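Putative glutathione S-transferase (Corynebacterium glutamicum, PDB 3M1G) probably acts as a glutathione transferase of the ECM4-like, omega-related group, with a likely nucleophilic cysteine in its thioredoxin-like domain. Local coordinates at residues A[39-44]-A[56-61]; A[63-68]-A[140-145]. All blocks are in the same frame, centred on the assembly; numbering follows the deposited sequence.

Contact 1. Residues A[39-44]-A[56-61]; sequences VPAGSE and PVEAGR
Arg61 meets the carbonyl oxygen of Ser43 with the end of its guanidinium group, NH1 and NH2 both donating to that one atom. Arg61 NH1 lies 3.0 Å and Arg61 NH2 3.2 Å from Ser43 O. The oxygen sits nearly in the guanidinium plane, while both nitrogens come to the carbonyl from one face of its plane, tilted about 27° out of it. With CG anti to the backbone N and the chain extended to NE, the arginine spans the gap at full length.

Arg61 NH1 also forms a salt bridge with Glu58, 2.9 Å to Glu58 OE2, and that oxygen accepts a second bond from the backbone: Gly42 N to Glu58 OE2 is 2.8 Å and nearly straight at 168°. Glu58 CG lies between the backbone N and the carbonyl carbon (chi1 57°), with the chain extended beyond it. The two donors reach OE2 from opposite faces of the carboxylate, which may stabilise its negative charge. The 39-44 loop connects strands 34-36 and 46-47, and the 56-61 loop leads from strand 53-56 into strand 62-66; just before that strand Arg61 NE makes a second salt bridge, to Glu143.

Gly42 is the third residue of a type II beta turn from Pro40 to Ser43, closed by the backbone bond from Ser43 N to Pro40 O; the turn presents its Gly42 N-H to the glutamate. The Pro56 ring packs against the start of the turn: its CB lies 3.1 Å from both Val39 O and Pro40 O, and the Val39 side chain crosses Pro56 obliquely, its CG1 lying over the ring, 3.8 Å from Pro56 CB. Ala41 CB packs on Glu58 CB. One water joins the loops from Val39 O to Val57 O, donating to both.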
loop_
_atom_site.group_PDB
_atom_site.type_symbol
_atom_site.label_atom_id
_atom_site.label_comp_id
_atom_site.label_asym_id
_atom_site.label_seq_id
_atom_site.Cartn_x
_atom_site.Cartn_y
_atom_site.Cartn_z
ATOM N N VAL A 39 -24.976 -33.658 25.185
ATOM C CA VAL A 39 -24.259 -34.244 26.292
ATOM C C VAL A 39 -24.599 -33.349 27.495
ATOM O O VAL A 39 -24.522 -32.117 27.423
ATOM C CB VAL A 39 -22.743 -34.336 26.048
ATOM C CG1 VAL A 39 -22.032 -34.784 27.306
ATOM C CG2 VAL A 39 -22.430 -35.232 24.870
ATOM N N PRO A 40 -24.993 -33.965 28.605
ATOM C CA PRO A 40 -25.539 -33.149 29.681
ATOM C C PRO A 40 -24.506 -32.521 30.612
ATOM O O PRO A 40 -23.401 -33.019 30.784
ATOM C CB PRO A 40 -26.439 -34.115 30.433
ATOM C CG PRO A 40 -25.911 -35.480 30.117
ATOM C CD PRO A 40 -25.359 -35.381 28.723
ATOM N N ALA A 41 -24.925 -31.465 31.274
ATOM C CA ALA A 41 -24.041 -30.628 32.070
ATOM C C ALA A 41 -23.429 -31.440 33.199
ATOM O O ALA A 41 -24.118 -32.229 33.845
ATOM C CB ALA A 41 -24.828 -29.432 32.612
ATOM N N GLY A 42 -22.134 -31.240 33.412
ATOM C CA GLY A 42 -21.399 -31.925 34.431
ATOM C C GLY A 42 -20.730 -33.201 33.939
ATOM O O GLY A 42 -19.905 -33.740 34.635
ATOM N N SER A 43 -21.131 -33.708 32.767
ATOM C CA SER A 43 -20.623 -34.974 32.245
ATOM C C SER A 43 -19.135 -34.876 31.916
ATOM O O SER A 43 -18.639 -33.844 31.489
ATOM C CB SER A 43 -21.368 -35.341 30.958
ATOM O OG SER A 43 -20.870 -36.532 30.368
ATOM N N GLU A 44 -18.452 -35.992 32.069
ATOM C CA GLU A 44 -17.159 -36.225 31.440
ATOM C C GLU A 44 -17.332 -36.181 29.908
ATOM O O GLU A 44 -18.432 -36.351 29.392
ATOM C CB GLU A 44 -16.615 -37.638 31.862
ATOM C CG GLU A 44 -17.421 -38.787 31.157
ATOM C CD GLU A 44 -17.153 -40.224 31.640
ATOM O OE1 GLU A 44 -16.027 -40.545 32.072
ATOM O OE2 GLU A 44 -18.086 -41.050 31.515
ATOM N N PRO A 56 -20.175 -31.336 27.173
ATOM C CA PRO A 56 -21.465 -30.709 27.366
ATOM C C PRO A 56 -21.422 -29.206 27.361
ATOM O O PRO A 56 -20.521 -28.618 27.966
ATOM C CB PRO A 56 -21.896 -31.218 28.748
ATOM C CG PRO A 56 -20.617 -31.374 29.476
ATOM C CD PRO A 56 -19.626 -31.863 28.441
ATOM N N VAL A 57 -22.380 -28.575 26.684
ATOM C CA VAL A 57 -22.554 -27.112 26.856
ATOM C C VAL A 57 -23.030 -26.858 28.294
ATOM O O VAL A 57 -23.896 -27.583 28.810
ATOM C CB VAL A 57 -23.511 -26.492 25.855
ATOM C CG1 VAL A 57 -23.001 -26.659 24.401
ATOM C CG2 VAL A 57 -24.932 -27.080 26.002
ATOM N N GLU A 58 -22.351 -25.935 28.970
ATOM C CA GLU A 58 -22.726 -25.434 30.269
ATOM C C GLU A 58 -21.969 -24.152 30.551
ATOM O O GLU A 58 -20.891 -23.934 29.992
ATOM C CB GLU A 58 -22.445 -26.459 31.385
ATOM C CG GLU A 58 -21.016 -26.918 31.460
ATOM C CD GLU A 58 -20.795 -27.998 32.514
ATOM O OE1 GLU A 58 -20.613 -27.668 33.715
ATOM O OE2 GLU A 58 -20.746 -29.197 32.115
ATOM N N ALA A 59 -22.543 -23.322 31.423
ATOM C CA ALA A 59 -21.983 -22.053 31.778
ATOM C C ALA A 59 -20.830 -22.241 32.757
ATOM O O ALA A 59 -20.885 -23.093 33.646
ATOM C CB ALA A 59 -23.077 -21.120 32.436
ATOM N N GLY A 60 -19.828 -21.386 32.650
ATOM C CA GLY A 60 -18.794 -21.326 33.683
ATOM C C GLY A 60 -17.796 -22.489 33.633
ATOM O O GLY A 60 -17.074 -22.683 34.590
ATOM N N ARG A 61 -17.769 -23.279 32.559
ATOM C CA ARG A 61 -16.822 -24.401 32.500
ATOM C C ARG A 61 -15.637 -24.128 31.540
ATOM O O ARG A 61 -14.527 -24.609 31.781
ATOM C CB ARG A 61 -17.516 -25.691 32.078
ATOM C CG ARG A 61 -16.620 -26.955 32.140
ATOM C CD ARG A 61 -17.437 -28.225 31.987
ATOM N NE ARG A 61 -16.609 -29.444 31.940
ATOM C CZ ARG A 61 -17.092 -30.682 31.924
ATOM N NH1 ARG A 61 -18.417 -30.914 31.935
ATOM N NH2 ARG A 61 -16.266 -31.712 31.863
HETATM O O HOH W 1 -25.511 -29.716 28.163
#

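Contact 2. Residues A[63-68]-A[140-145]; sequences RLVAAR and ALVEES
Strands 62-66 and 140-143 are the central antiparallel pair of the four-stranded mixed sheet in the thioredoxin-like domain, and Arg63 to Val65 face Val142 to Ala140 in register. Arg63 with Val142 is a hydrogen-bonded pair, N and O of each bonding O and N of the other, both at 2.8 Å. Val65 and Ala140 form the second such pair, and there Val65 N points almost straight at Ala140 O (173° at the hydrogen). Between them Leu64 and Leu141 make the non-hydrogen-bonded pair, where Leu141 CA sends a CA-H...O contact of 3.3 Å to Arg63 O.

The side chains alternate about this sheet. On the face carrying Leu64 and Leu141, the Leu141 CD2 methyl leans obliquely across to Leu64 CB at 4.1 Å; helix 71-83 packs on Leu64 and helix 154-163 on Leu141. On the other face Val65 CG2 and Val142 CG2 meet at 3.7 Å, each methyl anti to its own carbonyl carbon. Just past strand 140-143, the Glu144 side chain crosses that of Arg63 at about a right angle, Arg63 CB lying 3.9 Å from Glu144 CG; Glu144 OE2 is hydrogen-bonded to Ser90 OG and stays 4.2 Å from Arg63 NH2, beyond a salt bridge.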
loop_
_atom_site.group_PDB
_atom_site.type_symbol
_atom_site.label_atom_id
_atom_site.label_comp_id
_atom_site.label_asym_id
_atom_site.label_seq_id
_atom_site.Cartn_x
_atom_site.Cartn_y
_atom_site.Cartn_z
ATOM N N ARG A 63 -13.255 -21.643 28.649
ATOM C CA ARG A 63 -12.660 -20.352 28.322
ATOM C C ARG A 63 -12.265 -20.325 26.856
ATOM O O ARG A 63 -11.669 -21.283 26.349
ATOM C CB ARG A 63 -11.411 -20.114 29.194
ATOM C CG ARG A 63 -10.605 -18.859 28.842
ATOM C CD ARG A 63 -9.418 -18.674 29.800
ATOM N NE ARG A 63 -9.966 -18.332 31.091
ATOM C CZ ARG A 63 -10.037 -17.099 31.585
ATOM N NH1 ARG A 63 -9.496 -16.062 30.952
ATOM N NH2 ARG A 63 -10.606 -16.922 32.768
ATOM N N LEU A 64 -12.614 -19.226 26.178
ATOM C CA LEU A 64 -12.134 -18.979 24.831
ATOM C C LEU A 64 -10.777 -18.277 24.928
ATOM O O LEU A 64 -10.656 -17.223 25.545
ATOM C CB LEU A 64 -13.113 -18.120 24.032
ATOM C CG LEU A 64 -12.697 -17.737 22.613
ATOM C CD1 LEU A 64 -12.593 -18.991 21.718
ATOM C CD2 LEU A 64 -13.711 -16.692 22.036
ATOM N N VAL A 65 -9.757 -18.902 24.350
ATOM C CA VAL A 65 -8.421 -18.348 24.398
ATOM C C VAL A 65 -8.190 -17.849 22.977
ATOM O O VAL A 65 -8.242 -18.624 22.022
ATOM C CB VAL A 65 -7.355 -19.369 24.810
ATOM C CG1 VAL A 65 -5.890 -18.717 24.682
ATOM C CG2 VAL A 65 -7.614 -19.890 26.253
ATOM N N ALA A 66 -8.023 -16.539 22.854
ATOM C CA ALA A 66 -7.954 -15.874 21.558
ATOM C C ALA A 66 -6.780 -14.878 21.514
ATOM O O ALA A 66 -6.053 -14.697 22.517
ATOM C CB ALA A 66 -9.298 -15.162 21.277
ATOM N N ALA A 67 -6.544 -14.273 20.356
ATOM C CA ALA A 67 -5.544 -13.198 20.231
ATOM C C ALA A 67 -6.171 -12.126 19.364
ATOM O O ALA A 67 -6.772 -12.440 18.314
ATOM C CB ALA A 67 -4.229 -13.725 19.576
ATOM N N ARG A 68 -6.023 -10.873 19.767
ATOM C CA ARG A 68 -6.547 -9.744 18.977
ATOM C C ARG A 68 -6.037 -9.706 17.548
ATOM O O ARG A 68 -6.776 -9.375 16.637
ATOM C CB ARG A 68 -6.197 -8.409 19.646
ATOM C CG ARG A 68 -6.873 -8.169 20.980
ATOM C CD ARG A 68 -8.416 -8.010 20.802
ATOM N NE ARG A 68 -9.025 -7.643 22.077
ATOM C CZ ARG A 68 -10.299 -7.854 22.415
ATOM N NH1 ARG A 68 -11.157 -8.454 21.577
ATOM N NH2 ARG A 68 -10.715 -7.484 23.625
ATOM N N ALA A 140 -8.732 -21.387 20.861
ATOM C CA ALA A 140 -9.039 -22.649 21.509
ATOM C C ALA A 140 -10.100 -22.456 22.575
ATOM O O ALA A 140 -10.171 -21.402 23.220
ATOM C CB ALA A 140 -7.766 -23.273 22.141
ATOM N N LEU A 141 -10.926 -23.489 22.759
ATOM C CA LEU A 141 -11.775 -23.582 23.958
ATOM C C LEU A 141 -11.082 -24.502 24.947
ATOM O O LEU A 141 -10.635 -25.606 24.592
ATOM C CB LEU A 141 -13.192 -24.063 23.606
ATOM C CG LEU A 141 -14.068 -23.076 22.821
ATOM C CD1 LEU A 141 -15.260 -23.855 22.217
ATOM C CD2 LEU A 141 -14.537 -21.986 23.802
ATOM N N VAL A 142 -10.920 -23.989 26.167
ATOM C CA VAL A 142 -10.162 -24.633 27.222
ATOM C C VAL A 142 -11.062 -24.878 28.446
ATOM O O VAL A 142 -11.824 -23.995 28.835
ATOM C CB VAL A 142 -8.977 -23.721 27.636
ATOM C CG1 VAL A 142 -8.222 -24.300 28.777
ATOM C CG2 VAL A 142 -8.015 -23.518 26.403
ATOM N N GLU A 143 -10.971 -26.067 29.037
ATOM C CA GLU A 143 -11.684 -26.345 30.277
ATOM C C GLU A 143 -10.942 -25.643 31.396
ATOM O O GLU A 143 -9.790 -25.997 31.660
ATOM C CB GLU A 143 -11.790 -27.854 30.541
ATOM C CG GLU A 143 -12.451 -28.176 31.881
ATOM C CD GLU A 143 -12.667 -29.647 32.124
ATOM O OE1 GLU A 143 -11.690 -30.433 32.103
ATOM O OE2 GLU A 143 -13.827 -30.019 32.405
ATOM N N GLU A 144 -11.555 -24.631 32.009
ATOM C CA GLU A 144 -10.876 -23.819 33.036
ATOM C C GLU A 144 -10.276 -24.618 34.196
ATOM O O GLU A 144 -9.172 -24.356 34.610
ATOM C CB GLU A 144 -11.817 -22.783 33.643
ATOM C CG GLU A 144 -12.001 -21.491 32.837
ATOM C CD GLU A 144 -13.149 -20.643 33.410
ATOM O OE1 GLU A 144 -13.537 -20.906 34.563
ATOM O OE2 GLU A 144 -13.676 -19.736 32.742
ATOM N N SER A 145 -10.999 -25.583 34.733
ATOM C CA SER A 145 -10.511 -26.276 35.934
ATOM C C SER A 145 -9.268 -27.127 35.676
ATOM O O SER A 145 -8.412 -27.231 36.528
ATOM C CB SER A 145 -11.602 -27.162 36.532
ATOM O OG SER A 145 -11.957 -28.211 35.646
#

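Contact 1 leads into contact 2 along the chain, their centres about 16 Å apart, on the same side of the chain's centre. Arg61 of the first joins the second: its NE forms a salt bridge of 2.9 Å with Glu143 OE2, and Arg61 O probably accepts a hydrogen bond from Glu144 N at 3.0 Å. One arginine thus ties the N-terminal loops to the C-terminal end of strand 140-143 and the residue after it. Contact 1 lies away from the predicted catalytic residues; a glycerol, probably from the crystallisation liquor, sits about 4 Å from the Val39 side chain. Contact 2 is nearer: the Val65 side chain lies about 10 Å from that of Cys70, the predicted nucleophile.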